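Local structure of putative ATPase, AAA family (Prochlorococcus marinus subsp. pastoris str. CCMP1986, 3CTD) at the interface of chains A and B. The protein is probably a DNA-dependent ATPase of the RarA/MGS1/WRNIP1 subfamily that helps cells deal with stalled replication, seen here as its C-terminal part. Coordinates in Å, arbitrary orientation; residue numbers count along the deposited sequence, not the author numbering. Chains: chain A/B, Putative ATPase, AAA family.

Contact 1: the interface of chains A and B. Residues chain A 47-48, 81-82, 127; chain B 158, 160-162.
A:Arg47 and B:His162 carry this polar patch between two copies of the C-terminal region, and both converge on the carboxylate of A:Asp82. The imidazole NE2 of B:His162 donates to A:Asp82 OD1 at 2.8 Å. The bond leaves in the ring plane and uses the anti lone pair of the oxygen, with ring and carboxylate turned only 11° apart. A:Asp82 OD1 also takes the guanidinium NE of A:Arg47 at 2.7 Å, a salt bridge within chain A that arrives from above the carboxylate plane. One oxygen thus serves two donors. Its negative charge may favour a protonated histidine, though the arginine would partly offset it.

A:Arg47 reaches out with CG anti to its backbone N (chi1 -178°) and bends at chi3. This turns A:Arg47 NH1 toward chain B, where it donates to the phenol OH of B:Tyr158 at 3.0 Å, within the guanidinium plane. A:Arg47 CD packs 3.9 Å from B:Pro161 CD and 3.7 Å from B:His162 CD2. One imidazole face of B:His162 is stacked on A:Asn127, whose CB lies 3.6 Å above the ring centre and whose amide is nearly parallel to the ring. In chain B, B:Asn160 OD1 accepts the backbone N of B:His162 at 2.9 Å, which probably helps to fix the histidine turn.

The chain A side is formed by the ends of helices 35-47 and 68-83 and by the loop at A:Asn127. Chain B supplies a loop and the 3-10 helix 161-163.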
loop_
_atom_site.group_PDB
_atom_site.type_symbol
_atom_site.label_atom_id
_atom_site.label_comp_id
_atom_site.label_asym_id
_atom_site.label_seq_id
_atom_site.Cartn_x
_atom_site.Cartn_y
_atom_site.Cartn_z
ATOM N N ARG A 47 2.554 14.117 17.463
ATOM C CA ARG A 47 3.874 13.643 17.939
ATOM C C ARG A 47 3.815 13.111 19.363
ATOM O O ARG A 47 4.536 12.178 19.696
ATOM C CB ARG A 47 4.954 14.734 17.816
ATOM C CG ARG A 47 6.295 14.290 18.225
ATOM C CD ARG A 47 7.332 15.431 18.049
ATOM N NE ARG A 47 7.299 15.923 16.678
ATOM C CZ ARG A 47 7.174 17.205 16.346
ATOM N NH1 ARG A 47 7.127 18.145 17.279
ATOM N NH2 ARG A 47 7.123 17.553 15.077
ATOM N N GLY A 48 2.938 13.694 20.186
ATOM C CA GLY A 48 2.767 13.281 21.588
ATOM C C GLY A 48 1.792 12.137 21.777
ATOM O O GLY A 48 1.430 11.785 22.902
ATOM N N GLU A 81 8.562 11.996 9.348
ATOM C CA GLU A 81 9.499 12.543 10.317
ATOM C C GLU A 81 9.185 12.087 11.774
ATOM O O GLU A 81 10.093 11.967 12.616
ATOM C CB GLU A 81 9.621 14.045 10.143
ATOM C CG GLU A 81 10.237 14.778 11.319
ATOM C CD GLU A 81 10.023 16.319 11.299
ATOM O OE1 GLU A 81 10.682 16.987 12.128
ATOM O OE2 GLU A 81 9.214 16.862 10.493
ATOM N N ASP A 82 7.921 11.745 12.048
ATOM C CA ASP A 82 7.499 11.471 13.437
ATOM C C ASP A 82 7.135 10.013 13.703
ATOM O O ASP A 82 7.286 9.535 14.821
ATOM C CB ASP A 82 6.379 12.429 13.852
ATOM C CG ASP A 82 6.885 13.903 13.990
ATOM O OD1 ASP A 82 7.905 14.171 14.681
ATOM O OD2 ASP A 82 6.238 14.810 13.439
ATOM N N ASN A 127 11.922 9.293 15.160
ATOM C CA ASN A 127 12.499 10.276 14.268
ATOM C C ASN A 127 13.791 9.762 13.625
ATOM O O ASN A 127 14.572 10.540 13.107
ATOM C CB ASN A 127 12.775 11.574 15.004
ATOM C CG ASN A 127 13.884 11.409 16.001
ATOM O OD1 ASN A 127 14.160 10.291 16.450
ATOM N ND2 ASN A 127 14.544 12.493 16.339
ATOM N N TYR B 158 8.669 24.253 24.651
ATOM C CA TYR B 158 8.126 22.994 24.127
ATOM C C TYR B 158 9.114 21.899 24.390
ATOM O O TYR B 158 10.306 22.105 24.152
ATOM C CB TYR B 158 7.890 23.087 22.609
ATOM C CG TYR B 158 7.586 21.762 21.954
ATOM C CD1 TYR B 158 6.419 21.041 22.302
ATOM C CD2 TYR B 158 8.454 21.199 20.985
ATOM C CE1 TYR B 158 6.105 19.801 21.717
ATOM C CE2 TYR B 158 8.120 19.942 20.366
ATOM C CZ TYR B 158 6.946 19.268 20.750
ATOM O OH TYR B 158 6.591 18.046 20.194
ATOM N N ASN B 160 10.217 17.857 23.296
ATOM C CA ASN B 160 9.990 16.998 22.171
ATOM C C ASN B 160 10.080 15.565 22.631
ATOM O O ASN B 160 11.135 15.124 23.119
ATOM C CB ASN B 160 11.037 17.291 21.092
ATOM C CG ASN B 160 10.697 16.689 19.741
ATOM O OD1 ASN B 160 10.393 15.483 19.613
ATOM N ND2 ASN B 160 10.775 17.530 18.713
ATOM N N PRO B 161 8.969 14.831 22.475
ATOM C CA PRO B 161 8.920 13.411 22.827
ATOM C C PRO B 161 10.072 12.576 22.222
ATOM O O PRO B 161 10.430 11.578 22.829
ATOM C CB PRO B 161 7.554 12.954 22.294
ATOM C CG PRO B 161 6.736 14.236 22.200
ATOM C CD PRO B 161 7.681 15.357 21.971
ATOM N N HIS B 162 10.631 12.971 21.068
ATOM C CA HIS B 162 11.749 12.251 20.462
ATOM C C HIS B 162 13.057 12.445 21.227
ATOM O O HIS B 162 13.993 11.657 21.074
ATOM C CB HIS B 162 12.032 12.731 19.034
ATOM C CG HIS B 162 10.923 12.488 18.064
ATOM N ND1 HIS B 162 10.325 11.252 17.908
ATOM C CD2 HIS B 162 10.307 13.323 17.192
ATOM C CE1 HIS B 162 9.366 11.343 17.003
ATOM N NE2 HIS B 162 9.343 12.586 16.547
#

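Contact 2: the interface of chains A and B. Residues chain A 56-57, 60; chain B 139, 145-146, 175, 178.
Helix 51-63 of chain A presents A:Tyr56, A:Trp57 and A:Asn60 to a pocket lined by the end of helix 131-139 and nearby loops of chain B. A:Tyr56 buries the most surface of the residues here. Over one face of its ring lies the CD1 methyl of B:Ile139, 3.8 Å from the ring centroid. B:Pro175 lies over the opposite ring face from B:Ile139, offset toward CE2, with B:Pro175 CD 3.7 Å from A:Tyr56 CE2. On that same face, toward the other edge, B:Leu178 CD1 is 3.7 Å from A:Tyr56 CE1. The ring is thus held between B:Ile139 on one face and B:Pro175 with B:Leu178 on the other.

At its end, A:Tyr56 OH accepts a hydrogen bond from B:Ser145 OG at 3.0 Å. The amide ND2 of A:Asn60 also lies 3.0 Å from B:Ser145 OG and can donate to it. The serine hydroxyl can thus link the two chain A side chains. A water joins A:Asn60 ND2 to the carbonyl O of B:Ser145. Within chain A, the face of A:Trp57 is backed by A:Tyr56 CD2, while A:Trp57 CZ2 meets B:Pro175 CD at 3.9 Å.

The three chain A residues sit within one helix, whereas the chain B wall is assembled from separate segments that include the 3-10 helix 176-178.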
loop_
_atom_site.group_PDB
_atom_site.type_symbol
_atom_site.label_atom_id
_atom_site.label_comp_id
_atom_site.label_asym_id
_atom_site.label_seq_id
_atom_site.Cartn_x
_atom_site.Cartn_y
_atom_site.Cartn_z
ATOM N N TYR A 56 -9.015 17.796 18.343
ATOM C CA TYR A 56 -9.380 19.125 18.771
ATOM C C TYR A 56 -8.724 20.174 17.900
ATOM O O TYR A 56 -9.435 21.012 17.328
ATOM C CB TYR A 56 -9.066 19.331 20.240
ATOM C CG TYR A 56 -9.407 20.687 20.713
ATOM C CD1 TYR A 56 -10.708 20.990 21.118
ATOM C CD2 TYR A 56 -8.409 21.680 20.787
ATOM C CE1 TYR A 56 -11.025 22.259 21.564
ATOM C CE2 TYR A 56 -8.704 22.946 21.181
ATOM C CZ TYR A 56 -10.012 23.235 21.587
ATOM O OH TYR A 56 -10.287 24.490 22.037
ATOM N N TRP A 57 -7.394 20.140 17.761
ATOM C CA TRP A 57 -6.742 21.117 16.851
ATOM C C TRP A 57 -7.201 20.944 15.404
ATOM O O TRP A 57 -7.430 21.932 14.712
ATOM C CB TRP A 57 -5.216 21.134 16.983
ATOM C CG TRP A 57 -4.845 21.440 18.442
ATOM C CD1 TRP A 57 -4.240 20.596 19.329
ATOM C CD2 TRP A 57 -5.129 22.660 19.177
ATOM N NE1 TRP A 57 -4.108 21.215 20.553
ATOM C CE2 TRP A 57 -4.651 22.473 20.493
ATOM C CE3 TRP A 57 -5.755 23.869 18.851
ATOM C CZ2 TRP A 57 -4.785 23.453 21.499
ATOM C CZ3 TRP A 57 -5.870 24.869 19.856
ATOM C CH2 TRP A 57 -5.405 24.638 21.161
ATOM N N ASN A 60 -10.455 22.681 15.118
ATOM C CA ASN A 60 -10.121 24.094 15.085
ATOM C C ASN A 60 -9.715 24.550 13.671
ATOM O O ASN A 60 -10.242 25.538 13.143
ATOM C CB ASN A 60 -9.034 24.381 16.119
ATOM C CG ASN A 60 -8.740 25.842 16.264
ATOM O OD1 ASN A 60 -8.565 26.551 15.262
ATOM N ND2 ASN A 60 -8.645 26.310 17.504
ATOM N N ILE B 139 -15.520 22.852 19.820
ATOM C CA ILE B 139 -14.966 24.094 19.299
ATOM C C ILE B 139 -16.109 25.086 19.161
ATOM O O ILE B 139 -15.978 26.247 19.524
ATOM C CB ILE B 139 -14.305 23.897 17.901
ATOM C CG1 ILE B 139 -13.055 23.032 18.014
ATOM C CG2 ILE B 139 -14.032 25.225 17.207
ATOM C CD1 ILE B 139 -11.908 23.757 18.674
ATOM N N SER B 145 -10.417 29.899 22.283
ATOM C CA SER B 145 -9.683 28.669 21.982
ATOM C C SER B 145 -8.266 29.049 21.567
ATOM O O SER B 145 -7.904 28.934 20.399
ATOM C CB SER B 145 -10.395 27.917 20.831
ATOM O OG SER B 145 -9.639 26.820 20.322
ATOM N N LEU B 146 -7.475 29.564 22.507
ATOM C CA LEU B 146 -6.119 30.083 22.170
ATOM C C LEU B 146 -5.082 28.990 22.267
ATOM O O LEU B 146 -5.308 27.981 22.946
ATOM C CB LEU B 146 -5.700 31.220 23.087
ATOM C CG LEU B 146 -6.389 32.541 22.741
ATOM C CD1 LEU B 146 -5.943 33.630 23.750
ATOM C CD2 LEU B 146 -6.145 32.954 21.248
ATOM N N PRO B 175 -6.013 22.534 25.559
ATOM C CA PRO B 175 -6.045 23.641 26.546
ATOM C C PRO B 175 -6.365 23.127 27.957
ATOM O O PRO B 175 -7.066 22.115 28.096
ATOM C CB PRO B 175 -7.183 24.519 26.049
ATOM C CG PRO B 175 -7.415 24.074 24.528
ATOM C CD PRO B 175 -7.074 22.611 24.531
ATOM N N LEU B 178 -9.709 21.730 29.383
ATOM C CA LEU B 178 -10.256 20.679 28.574
ATOM C C LEU B 178 -9.503 19.392 28.820
ATOM O O LEU B 178 -9.909 18.333 28.359
ATOM C CB LEU B 178 -10.210 21.069 27.104
ATOM C CG LEU B 178 -11.334 22.021 26.689
ATOM C CD1 LEU B 178 -11.143 22.427 25.283
ATOM C CD2 LEU B 178 -12.723 21.370 26.873
HETATM O O HOH W 1 -7.633 29.096 17.546
#

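Contact 3: the interface of chains A and B. Residues chain A 119, 122-123; chain B 85, 184, 191, 195.
The C-terminal end of helix 110-122 of chain A meets helix 191-197 of chain B, with the B:Trp184 loop and the 3-10 helix 84-86 of chain B at the margin. The patch is largely apolar. A:Ile122 is the chief contact on its side. Its CG1 branch stands between the backbone N and the carbonyl carbon (chi1 71°), which sends CD1 in between two tryptophans. A:Ile122 CD1 is 3.8 Å from B:Trp191 CZ3 and 3.8 Å from B:Trp184 CH2. A:Ile122 CG2 turns to the same indole, 3.9 Å from B:Trp184 CZ3. On the third side A:Ile122 CG1 packs across the chain of B:Lys195, 3.9 Å from B:Lys195 CB.

A:Tyr119, one turn earlier in the helix, meets B:Trp191. The side chains cross, but their rings lie nearly parallel and offset. The outer benzo carbons of the indole sit over the CD1-CE1 rim of the tyrosine, with B:Trp191 CH2 3.5 Å from A:Tyr119 CE1. B:Leu85 adds a looser contact at the tyrosine CB.

B:Lys195 is bent at chi2, chi3 and chi4. These bends lay B:Lys195 CG over one face of the B:Trp191 indole, on the side away from A:Tyr119. The aliphatic chain continues past the end of the chain A helix, where B:Lys195 CD lies 3.5 Å from the carbonyl O of A:Ile122. Just beyond, within chain A, A:Ser123 OG donates to A:Tyr119 O at 2.7 Å, from above the carbonyl plane.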
loop_
_atom_site.group_PDB
_atom_site.type_symbol
_atom_site.label_atom_id
_atom_site.label_comp_id
_atom_site.label_asym_id
_atom_site.label_seq_id
_atom_site.Cartn_x
_atom_site.Cartn_y
_atom_site.Cartn_z
ATOM N N TYR A 119 -4.697 8.253 12.622
ATOM C CA TYR A 119 -3.823 7.143 12.360
ATOM C C TYR A 119 -2.418 7.483 12.841
ATOM O O TYR A 119 -1.840 6.696 13.535
ATOM C CB TYR A 119 -3.818 6.838 10.868
ATOM C CG TYR A 119 -2.836 5.787 10.499
ATOM C CD1 TYR A 119 -3.232 4.483 10.370
ATOM C CD2 TYR A 119 -1.520 6.095 10.276
ATOM C CE1 TYR A 119 -2.340 3.484 10.028
ATOM C CE2 TYR A 119 -0.608 5.107 9.963
ATOM C CZ TYR A 119 -1.024 3.800 9.819
ATOM O OH TYR A 119 -0.137 2.783 9.484
ATOM N N ILE A 122 -2.005 7.663 16.956
ATOM C CA ILE A 122 -1.937 6.428 17.719
ATOM C C ILE A 122 -0.847 5.482 17.235
ATOM O O ILE A 122 -0.639 4.412 17.815
ATOM C CB ILE A 122 -3.323 5.736 17.814
ATOM C CG1 ILE A 122 -3.757 5.137 16.471
ATOM C CG2 ILE A 122 -4.345 6.746 18.342
ATOM C CD1 ILE A 122 -5.191 4.626 16.469
ATOM N N SER A 123 -0.099 5.872 16.215
ATOM C CA SER A 123 1.007 5.001 15.795
ATOM C C SER A 123 2.199 5.116 16.706
ATOM O O SER A 123 2.373 6.155 17.313
ATOM C CB SER A 123 1.468 5.324 14.364
ATOM O OG SER A 123 0.373 5.214 13.488
ATOM N N LEU B 85 -10.305 3.021 11.200
ATOM C CA LEU B 85 -9.186 2.394 11.904
ATOM C C LEU B 85 -9.454 0.941 12.375
ATOM O O LEU B 85 -8.677 0.366 13.155
ATOM C CB LEU B 85 -8.744 3.280 13.071
ATOM C CG LEU B 85 -8.568 4.732 12.655
ATOM C CD1 LEU B 85 -8.379 5.512 13.891
ATOM C CD2 LEU B 85 -7.346 4.858 11.787
ATOM N N TRP B 184 -12.174 10.587 21.263
ATOM C CA TRP B 184 -12.059 9.324 20.509
ATOM C C TRP B 184 -12.027 8.088 21.413
ATOM O O TRP B 184 -11.296 8.062 22.378
ATOM C CB TRP B 184 -10.771 9.382 19.673
ATOM C CG TRP B 184 -10.433 8.125 18.934
ATOM C CD1 TRP B 184 -10.993 7.682 17.765
ATOM C CD2 TRP B 184 -9.415 7.154 19.271
ATOM N NE1 TRP B 184 -10.399 6.485 17.370
ATOM C CE2 TRP B 184 -9.433 6.149 18.274
ATOM C CE3 TRP B 184 -8.495 7.037 20.312
ATOM C CZ2 TRP B 184 -8.567 5.063 18.287
ATOM C CZ3 TRP B 184 -7.622 5.917 20.327
ATOM C CH2 TRP B 184 -7.666 4.971 19.320
ATOM N N TRP B 191 -7.742 -3.046 14.469
ATOM C CA TRP B 191 -6.414 -2.451 14.527
ATOM C C TRP B 191 -6.342 -1.274 15.535
ATOM O O TRP B 191 -5.345 -1.113 16.232
ATOM C CB TRP B 191 -6.005 -2.021 13.116
ATOM C CG TRP B 191 -4.646 -1.379 13.021
ATOM C CD1 TRP B 191 -3.453 -1.994 12.736
ATOM C CD2 TRP B 191 -4.351 0.018 13.161
ATOM N NE1 TRP B 191 -2.435 -1.060 12.697
ATOM C CE2 TRP B 191 -2.959 0.178 12.970
ATOM C CE3 TRP B 191 -5.120 1.136 13.441
ATOM C CZ2 TRP B 191 -2.326 1.423 13.065
ATOM C CZ3 TRP B 191 -4.480 2.383 13.517
ATOM C CH2 TRP B 191 -3.107 2.506 13.340
ATOM N N LYS B 195 -3.525 -0.611 18.859
ATOM C CA LYS B 195 -2.841 0.666 18.889
ATOM C C LYS B 195 -3.220 1.405 20.159
ATOM O O LYS B 195 -2.370 2.015 20.810
ATOM C CB LYS B 195 -3.234 1.474 17.679
ATOM C CG LYS B 195 -2.714 0.904 16.373
ATOM C CD LYS B 195 -1.362 1.523 16.022
ATOM C CE LYS B 195 -0.207 0.689 16.499
ATOM N NZ LYS B 195 -0.216 -0.619 15.835
#

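The C-alpha centres of contact 1 and contact 2 are about 20 Å apart, those of contacts 1 and 3 about 17 Å, and those of contacts 2 and 3 about 21 Å. They form a broad triangle and share no residue. Chain A uses different helices at each corner. Chain B brings loops and short turns to contacts 1 and 2, with helix 131-139 added at contact 2, and helix 191-197 to contact 3. Contact 1 is the more polar, contact 2 mixed, contact 3 mainly apolar. The spread suggests a substantial association within the deposited tetramer, though the structure alone does not show that it forms in the cell.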